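Local atomic coordinates of uncharacterized protein SAV2460 (Streptomyces avermitilis, PDB entry 2QNG), a protein that is of unknown function but binds calcium ions and belongs to the TerD family. Residues 126-139 with 149-163. Residues are numbered along the deposited sequence; the frame is centred on the assembly and turned at random.
Sequences HRTFVGVLNPGLRM and DDFGGVLGSTAATVG
The rings of F129 and F151 form an offset stack. Their planes lie 6° apart and their centroids are separated by 4.4 Å. Each ring overlaps the other toward the rim, with F129 CE1 3.5 Å from F151 CD1. F129 comes from the short 3-10 turn 129-131 and F151 from the loop after strand 144-149. In both residues CG lies anti to the carbonyl carbon (chi1 -73° and -63°), which brings the rings together. V154 CG2 packs on F129 CD2, and the backbone of A159 lies at the edge of the F129 ring. Beyond the stack, P135 CB meets F151 CD2 obliquely. L137 CD2 sits 3.6 Å from F151 CZ and also meets V162 CG1 tip to tip. Were F129 replaced by an alanine, F151 would probably lose its stacking partner and a gap would open beside V154 and A160.

Hydrogen bonds hold the two turns that carry the rings. F129 N donates to S157 O at 3.0 Å. The T128 hydroxyl OG1 and V130 N both donate to L155 O, each at 2.9 Å. The V130 N-H arrives on a lone pair of this carbonyl. At the other end, L137 N and D149 O bond at 2.9 Å, and D149 N returns a bond to L137 O, making an antiparallel hydrogen-bonded pair. D149 OD2 accepts from F151 N at 2.8 Å in an Asx turn, which fixes the chain where the F151 ring departs. Further out, I120 of strand 111-120 touches F129, and I179 of strand 173-182 backs V154.

Strands 135-141 and 159-167 belong to different five-stranded antiparallel sheets. The axes of segments 135-139 and 159-163 approach to 9.3 Å, so side chains fill the space between them. This is beta-sandwich packing, with the stacked rings between the two sheets and F129 close to the side chain of L51, a calcium ligand.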
ATOM      1  N   HIS A 126     -11.309 -16.690   3.644  1.00 13.64           N
ATOM      2  CA  HIS A 126     -11.819 -15.351   3.783  1.00 13.10           C
ATOM      3  C   HIS A 126     -11.233 -14.774   5.077  1.00 12.80           C
ATOM      4  O   HIS A 126     -11.371 -15.368   6.153  1.00 14.28           O
ATOM      5  CB  HIS A 126     -13.340 -15.435   3.835  1.00 12.70           C
ATOM      6  CG  HIS A 126     -14.018 -14.146   4.199  1.00 12.42           C
ATOM      7  ND1 HIS A 126     -14.047 -13.037   3.373  1.00 13.64           N
ATOM      8  CD2 HIS A 126     -14.732 -13.812   5.300  1.00 13.17           C
ATOM      9  CE1 HIS A 126     -14.734 -12.070   3.965  1.00 12.79           C
ATOM     10  NE2 HIS A 126     -15.175 -12.525   5.125  1.00 15.43           N
ATOM     11  N   ARG A 127     -10.582 -13.618   4.968  1.00 11.48           N
ATOM     12  CA  ARG A 127      -9.912 -13.021   6.120  1.00 11.60           C
ATOM     13  C   ARG A 127      -9.985 -11.534   5.988  1.00 10.57           C
ATOM     14  O   ARG A 127      -9.602 -10.981   4.951  1.00 11.03           O
ATOM     15  CB  ARG A 127      -8.448 -13.480   6.199  1.00 11.86           C
ATOM     16  CG  ARG A 127      -7.754 -13.078   7.496  1.00 12.66           C
ATOM     17  CD  ARG A 127      -6.283 -13.482   7.536  1.00 12.02           C
ATOM     18  NE  ARG A 127      -6.101 -14.921   7.405  1.00 14.07           N
ATOM     19  CZ  ARG A 127      -6.173 -15.782   8.414  1.00 14.81           C
ATOM     20  NH1 ARG A 127      -6.424 -15.358   9.651  1.00 16.18           N
ATOM     21  NH2 ARG A 127      -6.011 -17.081   8.180  1.00 17.58           N
ATOM     22  N   THR A 128     -10.496 -10.881   7.026  1.00 10.37           N
ATOM     23  CA  THR A 128     -10.531  -9.422   7.066  1.00 10.38           C
ATOM     24  C   THR A 128      -9.522  -8.905   8.085  1.00  9.85           C
ATOM     25  O   THR A 128      -8.868  -9.701   8.777  1.00  9.76           O
ATOM     26  CB  THR A 128     -11.930  -8.907   7.429  1.00 11.02           C
ATOM     27  OG1 THR A 128     -12.213  -9.226   8.800  1.00 11.95           O
ATOM     28  CG2 THR A 128     -13.002  -9.540   6.520  1.00 12.81           C
ATOM     29  N   PHE A 129      -9.364  -7.577   8.200  1.00  9.82           N
ATOM     30  CA  PHE A 129      -8.334  -7.090   9.133  1.00  9.42           C
ATOM     31  C   PHE A 129      -8.515  -7.538  10.579  1.00  8.70           C
ATOM     32  O   PHE A 129      -7.512  -7.717  11.281  1.00  9.63           O
ATOM     33  CB  PHE A 129      -8.101  -5.579   8.997  1.00  9.11           C
ATOM     34  CG  PHE A 129      -7.355  -5.212   7.743  1.00  8.49           C
ATOM     35  CD1 PHE A 129      -5.982  -5.409   7.634  1.00 10.68           C
ATOM     36  CD2 PHE A 129      -8.040  -4.706   6.651  1.00  9.34           C
ATOM     37  CE1 PHE A 129      -5.306  -5.102   6.447  1.00 10.35           C
ATOM     38  CE2 PHE A 129      -7.365  -4.389   5.458  1.00  9.55           C
ATOM     39  CZ  PHE A 129      -6.005  -4.594   5.371  1.00 10.83           C
ATOM     40  N   VAL A 130      -9.759  -7.760  11.030  1.00  9.63           N
ATOM     41  CA  VAL A 130      -9.947  -8.226  12.410  1.00 10.49           C
ATOM     42  C   VAL A 130      -9.397  -9.657  12.577  1.00 11.17           C
ATOM     43  O   VAL A 130      -9.038 -10.079  13.699  1.00 12.70           O
ATOM     44  CB  VAL A 130     -11.438  -8.136  12.865  1.00 11.14           C
ATOM     45  CG1 VAL A 130     -12.274  -9.245  12.246  1.00 12.01           C
ATOM     46  CG2 VAL A 130     -11.538  -8.134  14.391  1.00 13.31           C
ATOM     47  N   GLY A 131      -9.332 -10.397  11.463  1.00 10.32           N
ATOM     48  CA  GLY A 131      -8.791 -11.768  11.429  1.00 10.94           C
ATOM     49  C   GLY A 131      -7.274 -11.826  11.224  1.00 10.97           C
ATOM     50  O   GLY A 131      -6.715 -12.909  11.103  1.00 13.05           O
ATOM     51  N   VAL A 132      -6.622 -10.670  11.158  1.00 10.61           N
ATOM     52  CA  VAL A 132      -5.175 -10.589  11.113  1.00 10.27           C
ATOM     53  C   VAL A 132      -4.703 -10.253  12.532  1.00 10.70           C
ATOM     54  O   VAL A 132      -5.232  -9.337  13.173  1.00 11.56           O
ATOM     55  CB  VAL A 132      -4.730  -9.483  10.148  1.00  9.48           C
ATOM     56  CG1 VAL A 132      -3.190  -9.329  10.147  1.00  9.75           C
ATOM     57  CG2 VAL A 132      -5.257  -9.768   8.748  1.00 10.51           C
ATOM     58  N   LEU A 133      -3.706 -10.995  13.030  1.00 10.21           N
ATOM     59  CA  LEU A 133      -3.207 -10.736  14.380  1.00 10.91           C
ATOM     60  C   LEU A 133      -2.211  -9.587  14.386  1.00 11.07           C
ATOM     61  O   LEU A 133      -1.171  -9.644  13.722  1.00 10.94           O
ATOM     62  CB  LEU A 133      -2.577 -11.981  15.001  1.00 11.67           C
ATOM     63  CG  LEU A 133      -2.164 -11.822  16.468  1.00 15.77           C
ATOM     64  CD1 LEU A 133      -3.349 -11.404  17.352  1.00 17.60           C
ATOM     65  CD2 LEU A 133      -1.568 -13.123  16.965  1.00 17.48           C
ATOM     66  N   ASN A 134      -2.564  -8.551  15.144  1.00 11.51           N
ATOM     67  CA  ASN A 134      -1.731  -7.383  15.365  1.00 11.56           C
ATOM     68  C   ASN A 134      -1.148  -6.743  14.117  1.00 10.94           C
ATOM     69  O   ASN A 134       0.073  -6.546  14.038  1.00 11.32           O
ATOM     70  CB  ASN A 134      -0.619  -7.724  16.355  1.00 12.17           C
ATOM     71  CG  ASN A 134      -1.169  -8.200  17.654  1.00 14.93           C
ATOM     72  OD1 ASN A 134      -2.095  -7.590  18.185  1.00 17.62           O
ATOM     73  ND2 ASN A 134      -0.657  -9.323  18.153  1.00 17.33           N
ATOM     74  N   PRO A 135      -2.009  -6.378  13.150  1.00 10.88           N
ATOM     75  CA  PRO A 135      -1.509  -5.698  11.949  1.00 10.55           C
ATOM     76  C   PRO A 135      -1.109  -4.267  12.265  1.00 10.67           C
ATOM     77  O   PRO A 135      -1.684  -3.617  13.154  1.00 12.00           O
ATOM     78  CB  PRO A 135      -2.733  -5.679  11.023  1.00 11.00           C
ATOM     79  CG  PRO A 135      -3.919  -5.618  11.979  1.00 11.00           C
ATOM     80  CD  PRO A 135      -3.479  -6.539  13.109  1.00 11.06           C
ATOM     81  N   GLY A 136      -0.135  -3.771  11.531  1.00  9.74           N
ATOM     82  CA  GLY A 136       0.306  -2.391  11.735  1.00  9.63           C
ATOM     83  C   GLY A 136       0.948  -1.877  10.483  1.00  8.86           C
ATOM     84  O   GLY A 136       1.497  -2.662   9.685  1.00  9.26           O
ATOM     85  N   LEU A 137       0.906  -0.558  10.328  1.00  8.45           N
ATOM     86  CA  LEU A 137       1.627   0.081   9.239  1.00  9.14           C
ATOM     87  C   LEU A 137       2.328   1.331   9.731  1.00  9.10           C
ATOM     88  O   LEU A 137       1.867   1.982  10.670  1.00  9.46           O
ATOM     89  CB  LEU A 137       0.679   0.410   8.066  1.00 10.90           C
ATOM     90  CG  LEU A 137      -0.317   1.545   8.237  1.00 11.07           C
ATOM     91  CD1 LEU A 137       0.295   2.909   7.842  1.00 12.35           C
ATOM     92  CD2 LEU A 137      -1.540   1.270   7.393  1.00 13.75           C
ATOM     93  N   ARG A 138       3.394   1.698   9.030  1.00  8.83           N
ATOM     94  CA  ARG A 138       4.091   2.963   9.255  1.00  9.97           C
ATOM     95  C   ARG A 138       4.521   3.511   7.913  1.00 10.09           C
ATOM     96  O   ARG A 138       5.067   2.787   7.096  1.00 11.02           O
ATOM     97  CB  ARG A 138       5.341   2.757  10.133  1.00 10.43           C
ATOM     98  CG  ARG A 138       6.083   4.051  10.497  1.00 11.69           C
ATOM     99  CD  ARG A 138       7.410   3.733  11.204  1.00 13.39           C
ATOM    100  NE  ARG A 138       8.357   3.038  10.317  1.00 16.24           N
ATOM    101  CZ  ARG A 138       9.554   2.602  10.719  1.00 17.36           C
ATOM    102  NH1 ARG A 138       9.917   2.787  11.974  1.00 18.43           N
ATOM    103  NH2 ARG A 138      10.369   1.985   9.876  1.00 20.65           N
HETATM  104  N   MSE A 139       4.309   4.796   7.730  1.00 10.36           N
HETATM  105  CA  MSE A 139       4.825   5.467   6.551  0.50 11.95           C
HETATM  106  C   MSE A 139       5.737   6.579   6.998  1.00 11.06           C
HETATM  107  O   MSE A 139       5.402   7.314   7.920  1.00 11.44           O
HETATM  108  CB  MSE A 139       3.711   6.039   5.692  0.50 12.96           C
HETATM  109  CG  MSE A 139       3.279   5.107   4.610  0.50 14.58           C
HETATM  110 SE   MSE A 139       1.864   5.822   3.510  0.50 20.07          SE
HETATM  111  CE  MSE A 139       0.502   5.859   4.881  0.50 17.73           C
ATOM    112  N   ASP A 149      -0.806   3.199  11.690  1.00 10.05           N
ATOM    113  CA  ASP A 149      -2.188   2.743  11.876  1.00 10.84           C
ATOM    114  C   ASP A 149      -2.196   1.271  12.248  1.00 10.11           C
ATOM    115  O   ASP A 149      -1.275   0.535  11.897  1.00 10.28           O
ATOM    116  CB  ASP A 149      -2.972   2.978  10.586  1.00 12.11           C
ATOM    117  CG  ASP A 149      -4.459   3.144  10.835  1.00 14.23           C
ATOM    118  OD1 ASP A 149      -4.892   4.281  11.145  1.00 19.93           O
ATOM    119  OD2 ASP A 149      -5.190   2.150  10.705  1.00 15.77           O
ATOM    120  N   ASP A 150      -3.266   0.847  12.920  1.00 10.79           N
ATOM    121  CA  ASP A 150      -3.451  -0.554  13.269  1.00 10.22           C
ATOM    122  C   ASP A 150      -4.626  -1.189  12.504  1.00 10.49           C
ATOM    123  O   ASP A 150      -5.067  -2.282  12.861  1.00 10.99           O
ATOM    124  CB  ASP A 150      -3.651  -0.727  14.776  1.00 12.01           C
ATOM    125  CG  ASP A 150      -4.890  -0.011  15.293  1.00 14.14           C
ATOM    126  OD1 ASP A 150      -5.641   0.604  14.495  1.00 14.36           O
ATOM    127  OD2 ASP A 150      -5.119  -0.083  16.530  1.00 18.78           O
ATOM    128  N   PHE A 151      -5.129  -0.501  11.469  1.00  9.74           N
ATOM    129  CA  PHE A 151      -6.253  -0.985  10.641  1.00 10.16           C
ATOM    130  C   PHE A 151      -7.563  -1.090  11.439  1.00 10.22           C
ATOM    131  O   PHE A 151      -8.520  -1.704  10.996  1.00 11.08           O
ATOM    132  CB  PHE A 151      -5.908  -2.325   9.994  1.00 11.03           C
ATOM    133  CG  PHE A 151      -4.747  -2.250   9.057  1.00 10.16           C
ATOM    134  CD1 PHE A 151      -4.936  -1.893   7.715  1.00 10.76           C
ATOM    135  CD2 PHE A 151      -3.451  -2.548   9.502  1.00 10.24           C
ATOM    136  CE1 PHE A 151      -3.857  -1.847   6.826  1.00 11.79           C
ATOM    137  CE2 PHE A 151      -2.369  -2.494   8.616  1.00 11.30           C
ATOM    138  CZ  PHE A 151      -2.582  -2.150   7.285  1.00 10.97           C
ATOM    139  N   GLY A 152      -7.601  -0.426  12.590  1.00 10.36           N
ATOM    140  CA  GLY A 152      -8.775  -0.535  13.491  1.00 10.73           C
ATOM    141  C   GLY A 152     -10.034   0.122  12.925  1.00 11.86           C
ATOM    142  O   GLY A 152     -11.150  -0.107  13.443  1.00 12.25           O
ATOM    143  N   GLY A 153      -9.880   0.932  11.876  1.00 11.93           N
ATOM    144  CA  GLY A 153     -11.016   1.564  11.213  1.00 12.56           C
ATOM    145  C   GLY A 153     -11.570   0.778  10.035  1.00 12.15           C
ATOM    146  O   GLY A 153     -12.564   1.183   9.423  1.00 13.26           O
ATOM    147  N   VAL A 154     -10.891  -0.313   9.670  1.00 11.11           N
ATOM    148  CA  VAL A 154     -11.281  -1.128   8.515  1.00 10.75           C
ATOM    149  C   VAL A 154     -11.314  -2.615   8.887  1.00 10.10           C
ATOM    150  O   VAL A 154     -10.923  -3.475   8.096  1.00 10.45           O
ATOM    151  CB  VAL A 154     -10.354  -0.852   7.276  1.00 10.94           C
ATOM    152  CG1 VAL A 154     -10.538   0.577   6.821  1.00 12.54           C
ATOM    153  CG2 VAL A 154      -8.881  -1.137   7.581  1.00 11.97           C
ATOM    154  N   LEU A 155     -11.817  -2.924  10.093  1.00  9.50           N
ATOM    155  CA  LEU A 155     -11.703  -4.301  10.596  1.00 10.17           C
ATOM    156  C   LEU A 155     -12.471  -5.353   9.783  1.00  9.90           C
ATOM    157  O   LEU A 155     -12.127  -6.534   9.799  1.00 10.64           O
ATOM    158  CB  LEU A 155     -12.093  -4.379  12.079  1.00 10.53           C
ATOM    159  CG  LEU A 155     -11.108  -3.684  13.037  1.00 11.57           C
ATOM    160  CD1 LEU A 155     -11.660  -3.667  14.439  1.00 13.32           C
ATOM    161  CD2 LEU A 155      -9.741  -4.371  13.044  1.00 12.60           C
ATOM    162  N   GLY A 156     -13.521  -4.921   9.084  1.00  9.52           N
ATOM    163  CA  GLY A 156     -14.296  -5.827   8.270  1.00  9.62           C
ATOM    164  C   GLY A 156     -13.847  -5.911   6.823  1.00 10.76           C
ATOM    165  O   GLY A 156     -14.490  -6.610   6.042  1.00 11.77           O
ATOM    166  N   SER A 157     -12.757  -5.220   6.458  1.00 10.25           N
ATOM    167  CA  SER A 157     -12.318  -5.171   5.073  1.00 10.59           C
ATOM    168  C   SER A 157     -11.270  -6.228   4.737  1.00  9.98           C
ATOM    169  O   SER A 157     -10.530  -6.661   5.627  1.00 10.85           O
ATOM    170  CB  SER A 157     -11.715  -3.786   4.808  1.00 10.74           C
ATOM    171  OG  SER A 157     -12.731  -2.773   4.933  1.00 10.76           O
ATOM    172  N   THR A 158     -11.179  -6.576   3.449  1.00  9.63           N
ATOM    173  CA  THR A 158     -10.173  -7.513   2.948  1.00  9.44           C
ATOM    174  C   THR A 158      -8.971  -6.792   2.320  1.00  9.32           C
ATOM    175  O   THR A 158      -7.978  -7.420   1.991  1.00  9.71           O
ATOM    176  CB  THR A 158     -10.800  -8.475   1.938  1.00  9.98           C
ATOM    177  OG1 THR A 158     -11.486  -7.706   0.952  1.00 12.12           O
ATOM    178  CG2 THR A 158     -11.795  -9.410   2.659  1.00 11.14           C
ATOM    179  N   ALA A 159      -9.082  -5.479   2.146  1.00  9.21           N
ATOM    180  CA  ALA A 159      -8.012  -4.655   1.579  1.00  9.24           C
ATOM    181  C   ALA A 159      -8.284  -3.218   1.995  1.00  9.63           C
ATOM    182  O   ALA A 159      -9.418  -2.875   2.374  1.00  9.32           O
ATOM    183  CB  ALA A 159      -7.959  -4.766   0.058  1.00 10.79           C
ATOM    184  N   ALA A 160      -7.263  -2.368   1.938  1.00  9.60           N
ATOM    185  CA  ALA A 160      -7.478  -0.953   2.247  1.00  9.43           C
ATOM    186  C   ALA A 160      -6.473  -0.102   1.502  1.00  8.97           C
ATOM    187  O   ALA A 160      -5.298  -0.488   1.395  1.00  9.34           O
ATOM    188  CB  ALA A 160      -7.324  -0.709   3.770  1.00 10.67           C
ATOM    189  N   THR A 161      -6.902   1.040   0.982  1.00  9.16           N
ATOM    190  CA  THR A 161      -5.890   2.034   0.617  1.00  9.42           C
ATOM    191  C   THR A 161      -5.477   2.744   1.912  1.00 10.06           C
ATOM    192  O   THR A 161      -6.306   2.930   2.829  1.00 10.34           O
ATOM    193  CB  THR A 161      -6.416   3.046  -0.408  1.00 10.60           C
ATOM    194  OG1 THR A 161      -7.589   3.690   0.104  1.00 11.74           O
ATOM    195  CG2 THR A 161      -6.760   2.364  -1.745  1.00 10.83           C
ATOM    196  N   VAL A 162      -4.195   3.101   1.991  1.00  9.53           N
ATOM    197  CA  VAL A 162      -3.640   3.591   3.240  1.00 10.31           C
ATOM    198  C   VAL A 162      -2.968   4.931   3.088  1.00 11.14           C
ATOM    199  O   VAL A 162      -2.332   5.426   4.005  1.00 12.62           O
ATOM    200  CB  VAL A 162      -2.699   2.548   3.914  1.00  9.80           C
ATOM    201  CG1 VAL A 162      -3.457   1.232   4.220  1.00 11.59           C
ATOM    202  CG2 VAL A 162      -1.402   2.257   3.100  1.00 10.99           C
ATOM    203  N   GLY A 163      -3.131   5.543   1.931  1.00 12.57           N
ATOM    204  CA  GLY A 163      -2.490   6.838   1.710  1.00 13.37           C
ATOM    205  C   GLY A 163      -2.456   7.179   0.249  1.00 12.99           C
ATOM    206  O   GLY A 163      -2.496   6.300  -0.603  1.00 12.99           O
TER